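Local structure of putative nucleoside-diphosphate-sugar epimerase (Staphylococcus aureus subsp. aureus, 3E48) at residues H111-H116 with R252-Q257; I104-D109 with M140-D145; T6-H11 with I30-V35; M66-F71 with V98-F103; N156-I161 with G216-Y221. The protein is of unknown function but, as a putative nucleoside-diphosphate-sugar epimerase with a Rossmann-type NAD(P)H-binding domain, probably uses a nicotinamide dinucleotide cofactor. All blocks are in the same frame, centred on the assembly; numbering follows the deposited sequence.

Contact 1 of 5, residues H111-H116 with R252-Q257; sequences HNNPFH and RGLLDQ
With CG anti to its carbonyl carbon (chi1 -62°), Leu-254 reaches the loop at Asn-112 to Pro-114, while Arg-252, extended from CG to NE, runs past the proline ring in the opposite direction. CD1 of Leu-254 does most of the touching: it lies 3.6 Å from Asn-112 O and 3.7 Å from Pro-114 CD. The other methyl, CD2, turns to the amide oxygen of Asn-112. Asn-113 has CG anti to its own backbone N (chi1 -168°) and slides past the leucine, its ND2 3.8 Å from Leu-254 CB. Its OD1 turns back to accept from Phe-115 N at 2.8 Å, an Asx turn that fixes the amide and shapes the loop, and ND2 is hydrogen-bonded to Gln-110 OE1. Over one face of the Arg-252 guanidinium, Pro-114 CG sits 3.8 Å above the plane, offset toward the rim. Asn-112 O lies at the edge of the group, and a water bridges the two, donating to Asn-112 O at 2.8 Å and accepting from Arg-252 NH1 at 2.8 Å. Arg-252 directly follows helix 239-251, and Gly-253, with positive phi, completes a Schellman motif. Gln-257 NE2 donates to Leu-254 O. Ser-129 of the second subunit packs on Pro-114. No direct hydrogen bond joins the two loops. Dispersion and one shared water join the loop after strand 100-106 to the C-terminal part of the chain, and across this contact the arginine's charge meets a carbonyl dipole through water rather than a carboxylate.

Contact 2 of 5, residues I104-D109 with M140-D145; sequences IGYYAD and MAMYMD
Tyr-107 N donates to Met-140 O at 2.9 Å and Met-140 N to Gly-105 O at 2.8 Å, the two bonds of a parallel bridge in a Rossmann-type sheet, closing the beta-alpha-beta unit of strand 100-106, helix 118-131 and strand 134-143. Against this frame the Tyr-107 ring lies over the backbone of the partner strand: Ala-141 CA stands 3.5 Å from the ring centroid and only 1° off the normal, a CH-pi contact. CG of Tyr-107 sits between its backbone N and carbonyl carbon (chi1 74°), and its CB and CG both come close to Met-140 O. Tyr-106 presents its ring edge to Ala-141 O, and one of its faces is covered at the rim by Tyr-107 CD2. At the other end, the selenomethionine Met-140 bends at chi3 and crosses Ile-104 at about a right angle, its CE tightly packed 3.5 Å from Ile-104 CG2. Farther out, strand 168-172 supports Tyr-107 and Ala-141, helix 174-186 backs Ile-104 and Met-140, and Met-246 of helix 239-251 touches Tyr-106. Tyr-106 OH, buried here without a hydrogen-bond partner in the model, ends 3.4 Å from CE of the selenomethionine Met-142.

Contact 3 of 5, residues T6-H11 with I30-V35; sequences TGATGH and IGVRNV
Ala-8 pushes its methyl group against the branch point of Ile-30, with Ala-8 CB 3.6 Å from Ile-30 CB and equally near its CG2. The same CB has a looser contact with Val-32 CG1, so the alanine lies across the isoleucine and valine that flank Gly-31. Thr-9 comes next: its CG2 is anti to the carbonyl carbon, and it meets Val-32 CG1 at 3.7 Å, the two side chains crossing at about a right angle. Between the backbones of the two segments there is a single hydrogen bond, from Gly-7 N to Gly-31 O at 3.0 Å, approached nearly along the C=O axis. Thr-6 CA adds a CA-H...O contact to that same oxygen. Gly-7 then turns off with positive phi (64°) and begins a type I turn, closed by Gly-10 N on Gly-7 O; Gly-10 is the N-cap of the next helix. The sequence TGATGH is the start of the glycine-rich loop of NAD(P)-binding Rossmann folds, where it typically approaches the cofactor's diphosphate, and probably does so here. Thr-6 OG1 is held by Tyr-53 OH. The loop links strand 3-6 to helix 11-22, while Ile-30 and Val-32 lie between it and Val-48 of strand 47-50.

Contact 4 of 5, residues M66-F71 with V98-F103; sequences MDTVVF and VAHIIF
Phe-71 and Phe-103 lie side by side and point the same way, both with CG anti to the backbone N (chi1 -171° and -170°). Their ring planes are inclined by only 25°, but the rings have slid apart: the centroids are 5.6 Å from each other, and the contact is made by Phe-71 CD2 against Phe-103 CE1 at 3.5 Å. Tyr-120 of helix 118-131 touches both rings, and Tyr-53 stacks on Phe-71. Further back on this face, Val-69 and Val-98 cross at about a right angle, with Val-69 CG2 3.6 Å from Val-98 CG1. The strands that carry these side chains run parallel, 68-71 beside 100-103, and belong to the parallel part of the mixed Rossmann-type sheet; helix 84-96 connects them as a beta-alpha-beta crossover and covers the face of Val-98, Ile-101 and Phe-71. Backbone bonds alternate between the strands: Val-69 N to His-100 O, Ile-102 N to Val-69 O at 2.7 Å, and Phe-71 N to Ile-102 O at 2.8 Å. Where the pairing starts, Asp-67 O accepts from His-100 N and, weakly, from Ala-99 N. On the opposite face, Val-70 and Ile-102 lie side by side. CD1 of Ile-102 touches a methyl of each of two residues, 4.0 Å from Thr-68 CG2 and 4.1 Å from Val-70 CG2, while Trp-191 meets the ring of His-100 at the far end of that face.

Contact 5 of 5, residues N156-I161 with G216-Y221; sequences NMHKLI and GTEIKY
His-158, which gives up the most surface in this contact, lies alongside Glu-218, the two side chains pointing the same way with ring and carboxylate planes 26° apart. Glu-218 OE2 meets the ring edge in plane, 3.1 Å from His-158 CD2, and Glu-218 O sits 3.3 Å from His-158 CB. The nearby carboxylate may modestly favour a protonated imidazole, although no hydrogen bond joins the two. His-158 ND1 donates weakly to Asn-156 O, which ties the histidine back to the last turn of helix 147-157. His-158 leaves that helix with positive phi (63°), and its own carbonyl then accepts from Lys-220 N at 3.0 Å, the donor lying well above the carbonyl plane. Leu-160 N donates in turn to Lys-220 O at 2.8 Å. These bonds pair 159-160 with 220-221 as a small two-stranded parallel sheet, separate from the main Rossmann-type sheet, with each strand following a helix: 147-157 and 204-215. Leu-160 and Tyr-221 fall on one face. Leu-160 has CG anti to its backbone N, and its CD2 lies 4.1 Å from Tyr-221 CD1; the same ring carbon is 3.3 Å from Leu-160 O. Helix 204-215 covers both side chains through Met-204, and the Tyr-221 hydroxyl is hydrogen-bonded to Gly-165 O, with Tyr-162 O a second acceptor sharing the proton. Beside them, Ile-219 CG2 packs 3.8 Å from Leu-160 N.

Overall arrangement
Contacts 2, 3 and 4 belong to one sheet of the NAD(P)H-binding fold. Contacts 3 and 4, with centres about 15 Å apart, are joined where Thr-6 N meets Val-70 O at 3.0 Å; contact 4 passes to contact 2 along strand 100-106, through Ile-104 N and Phe-71 O at 3.1 Å. Contact 1 meets contact 2 just beyond this strand, with Gln-257 NE2 2.8 Å from Tyr-107 O. Contact 5 stands apart, its nearest atoms about 10 Å from contacts 1 and 2 and its centre about 43 Å from that of contact 4. The glycine-rich loop of contact 3 probably marks the cofactor site; the nearest atoms of contacts 3 and 2 are about 6 Å apart.

Contact 1 of 5, residues H111-H116 with R252-Q257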
# COMPACT_ATOMS: atom_id res chain seq x y z
N HIS B 111 -4.61 2.41 4.47
CA HIS B 111 -5.30 1.38 3.69
C HIS B 111 -6.62 1.85 3.10
O HIS B 111 -7.08 1.33 2.08
CB HIS B 111 -5.56 0.14 4.56
CG HIS B 111 -6.55 0.36 5.66
ND1 HIS B 111 -6.21 0.89 6.88
CD2 HIS B 111 -7.89 0.15 5.70
CE1 HIS B 111 -7.29 0.98 7.64
NE2 HIS B 111 -8.32 0.54 6.95
N ASN B 112 -7.24 2.84 3.74
CA ASN B 112 -8.51 3.38 3.27
C ASN B 112 -8.42 4.83 2.80
O ASN B 112 -9.41 5.56 2.81
CB ASN B 112 -9.58 3.25 4.37
CG ASN B 112 -9.25 4.09 5.60
OD1 ASN B 112 -8.10 4.42 5.86
ND2 ASN B 112 -10.28 4.41 6.38
N ASN B 113 -7.24 5.25 2.37
CA ASN B 113 -7.08 6.62 1.90
C ASN B 113 -7.46 6.67 0.42
O ASN B 113 -6.87 5.97 -0.40
CB ASN B 113 -5.64 7.10 2.10
CG ASN B 113 -5.49 8.59 1.90
OD1 ASN B 113 -5.79 9.10 0.83
ND2 ASN B 113 -5.04 9.29 2.94
N PRO B 114 -8.45 7.50 0.06
CA PRO B 114 -8.95 7.67 -1.30
C PRO B 114 -8.03 8.41 -2.28
O PRO B 114 -8.32 8.46 -3.48
CB PRO B 114 -10.27 8.41 -1.09
CG PRO B 114 -9.95 9.29 0.06
CD PRO B 114 -9.21 8.36 1.00
N PHE B 115 -6.95 8.98 -1.77
CA PHE B 115 -6.00 9.69 -2.63
C PHE B 115 -5.53 8.72 -3.71
O PHE B 115 -5.09 7.61 -3.41
CB PHE B 115 -4.80 10.19 -1.80
CG PHE B 115 -3.76 10.91 -2.63
CD1 PHE B 115 -4.15 11.87 -3.56
CD2 PHE B 115 -2.41 10.62 -2.47
CE1 PHE B 115 -3.19 12.54 -4.33
CE2 PHE B 115 -1.45 11.28 -3.24
CZ PHE B 115 -1.84 12.24 -4.17
N HIS B 116 -5.61 9.15 -4.97
CA HIS B 116 -5.23 8.32 -6.10
C HIS B 116 -3.85 7.70 -6.05
O HIS B 116 -3.63 6.65 -6.65
CB HIS B 116 -5.36 9.12 -7.40
CG HIS B 116 -6.77 9.23 -7.91
ND1 HIS B 116 -7.87 9.14 -7.08
CD2 HIS B 116 -7.25 9.44 -9.15
CE1 HIS B 116 -8.97 9.30 -7.80
NE2 HIS B 116 -8.62 9.49 -9.06
N ARG B 252 -12.22 13.28 5.02
CA ARG B 252 -12.41 12.10 5.85
C ARG B 252 -11.54 12.12 7.10
O ARG B 252 -11.53 11.16 7.87
CB ARG B 252 -12.12 10.85 5.03
CG ARG B 252 -13.03 10.69 3.84
CD ARG B 252 -12.80 9.35 3.17
NE ARG B 252 -13.65 9.17 2.00
CZ ARG B 252 -13.64 8.09 1.23
NH1 ARG B 252 -12.82 7.09 1.51
NH2 ARG B 252 -14.44 8.01 0.18
N GLY B 253 -10.80 13.21 7.29
CA GLY B 253 -9.94 13.33 8.45
C GLY B 253 -8.67 12.51 8.41
O GLY B 253 -8.02 12.32 9.44
N LEU B 254 -8.30 12.03 7.22
CA LEU B 254 -7.11 11.21 7.07
C LEU B 254 -5.81 12.00 6.88
O LEU B 254 -4.73 11.41 6.81
CB LEU B 254 -7.28 10.25 5.88
CG LEU B 254 -8.44 9.24 6.00
CD1 LEU B 254 -8.65 8.55 4.66
CD2 LEU B 254 -8.12 8.23 7.09
N LEU B 255 -5.92 13.32 6.79
CA LEU B 255 -4.74 14.16 6.60
C LEU B 255 -4.36 14.97 7.84
O LEU B 255 -3.45 15.80 7.80
CB LEU B 255 -4.94 15.10 5.41
CG LEU B 255 -5.29 14.42 4.07
CD1 LEU B 255 -5.28 15.44 2.94
CD2 LEU B 255 -4.28 13.32 3.79
N ASP B 256 -5.06 14.73 8.95
CA ASP B 256 -4.76 15.43 10.19
C ASP B 256 -3.81 14.52 10.97
O ASP B 256 -4.18 13.90 11.96
CB ASP B 256 -6.04 15.70 10.99
CG ASP B 256 -5.79 16.45 12.29
OD1 ASP B 256 -4.70 17.03 12.46
OD2 ASP B 256 -6.70 16.47 13.15
N GLN B 257 -2.58 14.45 10.48
CA GLN B 257 -1.55 13.61 11.08
C GLN B 257 -0.40 14.44 11.61
O GLN B 257 0.14 15.30 10.90
CB GLN B 257 -0.99 12.65 10.03
CG GLN B 257 -2.02 11.77 9.36
CD GLN B 257 -1.37 10.90 8.31
OE1 GLN B 257 -0.39 10.20 8.60
NE2 GLN B 257 -1.91 10.91 7.10
O HOH W 1 -11.86 6.31 3.98

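Contact 2 of 5, residues I104-D109 with M140-D145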
# COMPACT_ATOMS: atom_id res chain seq x y z
N ILE B 104 11.41 8.94 0.56
CA ILE B 104 10.57 10.08 0.89
C ILE B 104 9.14 9.86 0.39
O ILE B 104 8.85 10.11 -0.78
CB ILE B 104 11.11 11.38 0.26
CG1 ILE B 104 12.59 11.57 0.64
CG2 ILE B 104 10.27 12.56 0.71
CD1 ILE B 104 12.84 11.68 2.12
N GLY B 105 8.26 9.41 1.28
CA GLY B 105 6.89 9.15 0.89
C GLY B 105 5.89 10.19 1.39
O GLY B 105 6.20 10.98 2.27
N TYR B 106 4.69 10.16 0.82
CA TYR B 106 3.63 11.09 1.19
C TYR B 106 2.74 10.47 2.27
O TYR B 106 2.50 9.27 2.25
CB TYR B 106 2.81 11.42 -0.06
CG TYR B 106 1.83 12.56 0.09
CD1 TYR B 106 2.23 13.77 0.69
CD2 TYR B 106 0.53 12.46 -0.39
CE1 TYR B 106 1.35 14.84 0.79
CE2 TYR B 106 -0.35 13.53 -0.30
CZ TYR B 106 0.06 14.72 0.30
OH TYR B 106 -0.81 15.78 0.40
N TYR B 107 2.23 11.30 3.18
CA TYR B 107 1.40 10.79 4.28
C TYR B 107 -0.01 10.30 3.95
O TYR B 107 -0.68 9.75 4.82
CB TYR B 107 1.34 11.81 5.43
CG TYR B 107 0.48 13.06 5.22
CD1 TYR B 107 0.01 13.77 6.33
CD2 TYR B 107 0.18 13.55 3.96
CE1 TYR B 107 -0.74 14.94 6.18
CE2 TYR B 107 -0.57 14.72 3.80
CZ TYR B 107 -1.03 15.41 4.92
OH TYR B 107 -1.77 16.56 4.76
N ALA B 108 -0.47 10.49 2.72
CA ALA B 108 -1.81 10.04 2.33
C ALA B 108 -1.65 8.60 1.84
O ALA B 108 -1.78 8.32 0.65
CB ALA B 108 -2.36 10.93 1.22
N ASP B 109 -1.38 7.70 2.78
CA ASP B 109 -1.11 6.31 2.44
C ASP B 109 -1.80 5.23 3.26
O ASP B 109 -1.37 4.07 3.23
CB ASP B 109 0.40 6.08 2.48
CG ASP B 109 0.98 6.26 3.88
OD1 ASP B 109 0.22 6.57 4.83
OD2 ASP B 109 2.21 6.08 4.04
N MSE B 140 5.92 12.58 4.55
CA MSE B 140 5.78 14.02 4.66
C MSE B 140 4.33 14.48 4.56
O MSE B 140 3.50 13.83 3.91
CB MSE B 140 6.62 14.72 3.58
CG MSE B 140 6.14 14.48 2.17
SE MSE B 140 7.37 15.15 0.82
CE MSE B 140 7.21 13.70 -0.44
N ALA B 141 4.02 15.59 5.22
CA ALA B 141 2.68 16.17 5.19
C ALA B 141 2.55 16.98 3.89
O ALA B 141 3.45 16.93 3.05
CB ALA B 141 2.47 17.07 6.41
N MSE B 142 1.45 17.71 3.73
CA MSE B 142 1.20 18.48 2.51
C MSE B 142 2.02 19.78 2.38
O MSE B 142 2.08 20.58 3.31
CB MSE B 142 -0.29 18.81 2.40
CG MSE B 142 -0.72 19.36 1.05
SE MSE B 142 -2.62 19.78 0.95
CE MSE B 142 -3.34 17.98 1.07
N TYR B 143 2.63 19.99 1.22
CA TYR B 143 3.43 21.20 1.00
C TYR B 143 2.64 22.49 1.17
O TYR B 143 1.53 22.63 0.65
CB TYR B 143 4.02 21.23 -0.41
CG TYR B 143 4.90 20.08 -0.80
CD1 TYR B 143 5.97 19.68 -0.00
CD2 TYR B 143 4.70 19.41 -2.02
CE1 TYR B 143 6.83 18.66 -0.40
CE2 TYR B 143 5.55 18.40 -2.42
CZ TYR B 143 6.61 18.02 -1.61
OH TYR B 143 7.46 17.02 -2.02
N MSE B 144 3.23 23.46 1.86
CA MSE B 144 2.59 24.77 2.04
C MSE B 144 2.90 25.61 0.81
O MSE B 144 2.10 26.46 0.41
CB MSE B 144 3.18 25.52 3.24
CG MSE B 144 2.63 25.14 4.59
SE MSE B 144 3.53 26.16 5.96
CE MSE B 144 2.83 25.20 7.48
N ASP B 145 4.07 25.38 0.23
CA ASP B 145 4.56 26.15 -0.90
C ASP B 145 3.57 26.50 -2.02
O ASP B 145 3.48 27.66 -2.43
CB ASP B 145 5.81 25.47 -1.48
CG ASP B 145 6.89 25.26 -0.42
OD1 ASP B 145 6.64 24.50 0.54
OD2 ASP B 145 7.97 25.86 -0.54

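Contact 3 of 5, residues T6-H11 with I30-V35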
# COMPACT_ATOMS: atom_id res chain seq x y z
N THR B 6 18.24 11.12 -5.53
CA THR B 6 17.62 11.08 -6.85
C THR B 6 16.57 12.18 -6.96
O THR B 6 16.00 12.61 -5.96
CB THR B 6 16.94 9.70 -7.14
OG1 THR B 6 15.81 9.53 -6.28
CG2 THR B 6 17.93 8.56 -6.93
N GLY B 7 16.32 12.65 -8.19
CA GLY B 7 15.35 13.70 -8.41
C GLY B 7 15.75 15.01 -7.76
O GLY B 7 14.91 15.81 -7.37
N ALA B 8 17.06 15.22 -7.67
CA ALA B 8 17.64 16.40 -7.03
C ALA B 8 17.26 17.77 -7.60
O ALA B 8 17.34 18.77 -6.90
CB ALA B 8 19.16 16.26 -7.01
N THR B 9 16.86 17.82 -8.87
CA THR B 9 16.50 19.10 -9.48
C THR B 9 15.02 19.45 -9.31
O THR B 9 14.58 20.52 -9.75
CB THR B 9 16.88 19.15 -10.99
OG1 THR B 9 16.34 18.01 -11.67
CG2 THR B 9 18.40 19.16 -11.15
N GLY B 10 14.26 18.57 -8.67
CA GLY B 10 12.85 18.84 -8.44
C GLY B 10 12.70 19.89 -7.36
O GLY B 10 13.69 20.33 -6.78
N HIS B 11 11.47 20.29 -7.06
CA HIS B 11 11.25 21.30 -6.03
C HIS B 11 11.83 20.88 -4.69
O HIS B 11 12.64 21.61 -4.11
CB HIS B 11 9.75 21.58 -5.87
CG HIS B 11 9.15 22.29 -7.04
ND1 HIS B 11 9.62 23.50 -7.49
CD2 HIS B 11 8.10 21.97 -7.84
CE1 HIS B 11 8.89 23.90 -8.52
NE2 HIS B 11 7.97 22.99 -8.75
N ILE B 30 24.16 13.23 -7.05
CA ILE B 30 22.77 13.43 -7.42
C ILE B 30 22.49 12.67 -8.71
O ILE B 30 23.36 12.51 -9.56
CB ILE B 30 22.41 14.92 -7.62
CG1 ILE B 30 23.20 15.51 -8.80
CG2 ILE B 30 22.67 15.70 -6.34
CD1 ILE B 30 22.84 16.95 -9.11
N GLY B 31 21.25 12.19 -8.83
CA GLY B 31 20.84 11.45 -10.01
C GLY B 31 19.68 12.18 -10.64
O GLY B 31 18.60 12.25 -10.06
N VAL B 32 19.90 12.74 -11.83
CA VAL B 32 18.87 13.50 -12.53
C VAL B 32 18.63 13.03 -13.96
O VAL B 32 19.51 12.44 -14.59
CB VAL B 32 19.26 14.98 -12.59
CG1 VAL B 32 19.28 15.57 -11.18
CG2 VAL B 32 20.62 15.14 -13.25
N ARG B 33 17.43 13.30 -14.47
CA ARG B 33 17.09 12.90 -15.83
C ARG B 33 17.75 13.82 -16.85
O ARG B 33 18.19 13.37 -17.91
CB ARG B 33 15.56 12.91 -16.01
CG ARG B 33 14.91 14.23 -15.66
CD ARG B 33 13.39 14.14 -15.69
NE ARG B 33 12.87 13.79 -17.01
CZ ARG B 33 12.66 12.54 -17.43
NH1 ARG B 33 12.19 12.33 -18.66
NH2 ARG B 33 12.92 11.52 -16.64
N ASN B 34 17.81 15.11 -16.53
CA ASN B 34 18.42 16.10 -17.42
C ASN B 34 19.52 16.87 -16.70
O ASN B 34 19.25 17.79 -15.93
CB ASN B 34 17.36 17.08 -17.93
CG ASN B 34 16.37 16.44 -18.89
OD1 ASN B 34 15.60 15.55 -18.51
ND2 ASN B 34 16.40 16.88 -20.14
N VAL B 35 20.77 16.48 -16.96
CA VAL B 35 21.92 17.11 -16.33
C VAL B 35 22.03 18.60 -16.68
O VAL B 35 22.64 19.37 -15.95
CB VAL B 35 23.23 16.41 -16.74
CG1 VAL B 35 24.40 17.01 -15.99
CG2 VAL B 35 23.12 14.92 -16.46

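Contact 4 of 5, residues M66-F71 with V98-F103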
# COMPACT_ATOMS: atom_id res chain seq x y z
N MSE B 66 27.46 3.53 -4.72
CA MSE B 66 26.72 4.29 -3.71
C MSE B 66 26.42 3.45 -2.48
O MSE B 66 26.24 2.24 -2.57
CB MSE B 66 25.42 4.82 -4.31
CG MSE B 66 25.60 5.71 -5.52
SE MSE B 66 26.51 7.37 -5.07
CE MSE B 66 28.21 6.88 -5.64
N ASP B 67 26.34 4.11 -1.33
CA ASP B 67 26.07 3.43 -0.07
C ASP B 67 24.69 3.73 0.48
O ASP B 67 24.04 2.86 1.07
CB ASP B 67 27.14 3.83 0.95
CG ASP B 67 28.52 3.35 0.54
OD1 ASP B 67 29.44 4.19 0.40
OD2 ASP B 67 28.67 2.13 0.36
N THR B 68 24.25 4.96 0.28
CA THR B 68 22.95 5.40 0.75
C THR B 68 22.26 6.16 -0.36
O THR B 68 22.83 7.10 -0.93
CB THR B 68 23.10 6.31 1.98
OG1 THR B 68 23.76 5.59 3.03
CG2 THR B 68 21.74 6.78 2.47
N VAL B 69 21.04 5.73 -0.68
CA VAL B 69 20.24 6.37 -1.71
C VAL B 69 19.04 7.03 -1.04
O VAL B 69 18.31 6.40 -0.27
CB VAL B 69 19.73 5.34 -2.75
CG1 VAL B 69 18.70 5.98 -3.68
CG2 VAL B 69 20.90 4.80 -3.56
N VAL B 70 18.86 8.32 -1.33
CA VAL B 70 17.74 9.09 -0.82
C VAL B 70 16.88 9.22 -2.06
O VAL B 70 17.25 9.90 -3.02
CB VAL B 70 18.19 10.48 -0.32
CG1 VAL B 70 17.01 11.23 0.29
CG2 VAL B 70 19.30 10.32 0.71
N PHE B 71 15.73 8.54 -2.05
CA PHE B 71 14.82 8.48 -3.18
C PHE B 71 13.61 9.39 -3.08
O PHE B 71 12.85 9.32 -2.12
CB PHE B 71 14.33 7.04 -3.36
CG PHE B 71 13.55 6.81 -4.62
CD1 PHE B 71 14.22 6.61 -5.82
CD2 PHE B 71 12.16 6.78 -4.61
CE1 PHE B 71 13.51 6.40 -7.01
CE2 PHE B 71 11.44 6.56 -5.79
CZ PHE B 71 12.12 6.37 -6.99
N VAL B 98 23.84 -1.16 -2.78
CA VAL B 98 23.47 -0.02 -1.94
C VAL B 98 23.03 -0.61 -0.59
O VAL B 98 22.18 -1.49 -0.55
CB VAL B 98 22.32 0.78 -2.57
CG1 VAL B 98 21.87 1.90 -1.63
CG2 VAL B 98 22.76 1.35 -3.91
N ALA B 99 23.61 -0.11 0.49
CA ALA B 99 23.33 -0.61 1.83
C ALA B 99 22.14 -0.00 2.55
O ALA B 99 21.60 -0.61 3.48
CB ALA B 99 24.57 -0.46 2.71
N HIS B 100 21.72 1.19 2.15
CA HIS B 100 20.60 1.82 2.82
C HIS B 100 19.81 2.72 1.90
O HIS B 100 20.38 3.40 1.04
CB HIS B 100 21.12 2.61 4.03
CG HIS B 100 20.06 2.92 5.04
ND1 HIS B 100 19.19 3.98 4.90
CD2 HIS B 100 19.69 2.27 6.17
CE1 HIS B 100 18.33 3.98 5.91
NE2 HIS B 100 18.61 2.95 6.69
N ILE B 101 18.50 2.73 2.07
CA ILE B 101 17.62 3.56 1.26
C ILE B 101 16.77 4.44 2.16
O ILE B 101 16.14 3.96 3.10
CB ILE B 101 16.66 2.70 0.40
CG1 ILE B 101 17.44 1.94 -0.68
CG2 ILE B 101 15.60 3.61 -0.24
CD1 ILE B 101 16.61 0.90 -1.43
N ILE B 102 16.78 5.74 1.89
CA ILE B 102 15.95 6.67 2.64
C ILE B 102 14.87 7.02 1.62
O ILE B 102 15.15 7.64 0.59
CB ILE B 102 16.73 7.94 3.05
CG1 ILE B 102 17.87 7.55 4.00
CG2 ILE B 102 15.78 8.94 3.74
CD1 ILE B 102 18.79 8.70 4.42
N PHE B 103 13.64 6.59 1.88
CA PHE B 103 12.53 6.82 0.96
C PHE B 103 11.63 7.95 1.43
O PHE B 103 11.14 7.94 2.55
CB PHE B 103 11.70 5.53 0.82
CG PHE B 103 10.68 5.58 -0.28
CD1 PHE B 103 10.95 5.02 -1.52
CD2 PHE B 103 9.44 6.17 -0.07
CE1 PHE B 103 9.99 5.05 -2.55
CE2 PHE B 103 8.48 6.21 -1.09
CZ PHE B 103 8.76 5.65 -2.33

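Contact 5 of 5, residues N156-I161 with G216-Y221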
# COMPACT_ATOMS: atom_id res chain seq x y z
N ASN B 156 -9.08 36.33 -6.42
CA ASN B 156 -10.05 36.63 -7.47
C ASN B 156 -11.43 36.09 -7.12
O ASN B 156 -12.42 36.81 -7.21
CB ASN B 156 -9.58 36.03 -8.79
CG ASN B 156 -10.64 36.12 -9.87
OD1 ASN B 156 -11.21 37.19 -10.11
ND2 ASN B 156 -10.90 35.01 -10.55
N MSE B 157 -11.49 34.83 -6.71
CA MSE B 157 -12.77 34.21 -6.34
C MSE B 157 -13.23 34.66 -4.97
O MSE B 157 -14.42 34.59 -4.65
CB MSE B 157 -12.64 32.68 -6.32
CG MSE B 157 -12.14 32.06 -7.61
SE MSE B 157 -12.11 30.13 -7.47
CE MSE B 157 -10.40 29.94 -6.57
N HIS B 158 -12.28 35.11 -4.15
CA HIS B 158 -12.55 35.54 -2.79
C HIS B 158 -13.06 34.33 -2.01
O HIS B 158 -13.79 34.47 -1.03
CB HIS B 158 -13.59 36.66 -2.75
CG HIS B 158 -13.14 37.93 -3.42
ND1 HIS B 158 -13.11 38.07 -4.79
CD2 HIS B 158 -12.70 39.10 -2.90
CE1 HIS B 158 -12.65 39.27 -5.09
NE2 HIS B 158 -12.40 39.92 -3.97
N LYS B 159 -12.68 33.14 -2.46
CA LYS B 159 -13.11 31.92 -1.81
C LYS B 159 -12.10 30.79 -1.92
O LYS B 159 -11.38 30.66 -2.91
CB LYS B 159 -14.44 31.45 -2.43
CG LYS B 159 -15.54 32.50 -2.44
CD LYS B 159 -16.72 32.06 -3.30
CE LYS B 159 -17.76 33.16 -3.40
NZ LYS B 159 -18.89 32.77 -4.29
N LEU B 160 -12.04 29.97 -0.87
CA LEU B 160 -11.16 28.80 -0.83
C LEU B 160 -12.14 27.69 -1.19
O LEU B 160 -13.13 27.48 -0.49
CB LEU B 160 -10.62 28.59 0.59
CG LEU B 160 -9.65 27.42 0.76
CD1 LEU B 160 -8.37 27.69 -0.02
CD2 LEU B 160 -9.34 27.25 2.25
N ILE B 161 -11.88 26.98 -2.29
CA ILE B 161 -12.79 25.94 -2.75
C ILE B 161 -12.41 24.47 -2.56
O ILE B 161 -13.12 23.58 -3.04
CB ILE B 161 -13.12 26.14 -4.24
CG1 ILE B 161 -11.85 25.98 -5.09
CG2 ILE B 161 -13.71 27.53 -4.45
CD1 ILE B 161 -12.09 26.08 -6.58
N GLY B 216 -4.75 40.36 2.44
CA GLY B 216 -5.35 41.66 2.67
C GLY B 216 -6.73 41.71 2.05
O GLY B 216 -7.45 42.70 2.17
N THR B 217 -7.10 40.63 1.37
CA THR B 217 -8.40 40.53 0.71
C THR B 217 -9.24 39.46 1.40
O THR B 217 -8.70 38.52 1.97
CB THR B 217 -8.25 40.17 -0.78
OG1 THR B 217 -7.68 38.86 -0.90
CG2 THR B 217 -7.34 41.17 -1.47
N GLU B 218 -10.56 39.61 1.34
CA GLU B 218 -11.46 38.65 1.96
C GLU B 218 -11.55 37.35 1.18
O GLU B 218 -11.85 37.34 -0.02
CB GLU B 218 -12.87 39.25 2.11
CG GLU B 218 -13.47 39.81 0.83
CD GLU B 218 -12.87 41.14 0.42
OE1 GLU B 218 -12.96 42.10 1.22
OE2 GLU B 218 -12.30 41.23 -0.69
N ILE B 219 -11.26 36.24 1.86
CA ILE B 219 -11.32 34.91 1.25
C ILE B 219 -12.06 33.99 2.21
O ILE B 219 -11.56 33.66 3.28
CB ILE B 219 -9.90 34.35 1.00
CG1 ILE B 219 -9.11 35.29 0.08
CG2 ILE B 219 -9.99 32.96 0.38
CD1 ILE B 219 -7.68 34.85 -0.18
N LYS B 220 -13.26 33.57 1.82
CA LYS B 220 -14.05 32.69 2.66
C LYS B 220 -14.03 31.26 2.14
O LYS B 220 -13.84 31.03 0.94
CB LYS B 220 -15.50 33.20 2.73
CG LYS B 220 -15.63 34.61 3.30
CD LYS B 220 -17.09 35.04 3.39
CE LYS B 220 -17.22 36.48 3.86
NZ LYS B 220 -16.59 36.72 5.19
N TYR B 221 -14.20 30.30 3.04
CA TYR B 221 -14.20 28.90 2.65
C TYR B 221 -15.55 28.48 2.08
O TYR B 221 -16.52 28.31 2.83
CB TYR B 221 -13.85 28.02 3.85
CG TYR B 221 -13.90 26.53 3.56
CD1 TYR B 221 -13.24 26.00 2.45
CD2 TYR B 221 -14.56 25.66 4.41
CE1 TYR B 221 -13.25 24.63 2.19
CE2 TYR B 221 -14.57 24.28 4.17
CZ TYR B 221 -13.91 23.77 3.07
OH TYR B 221 -13.89 22.42 2.84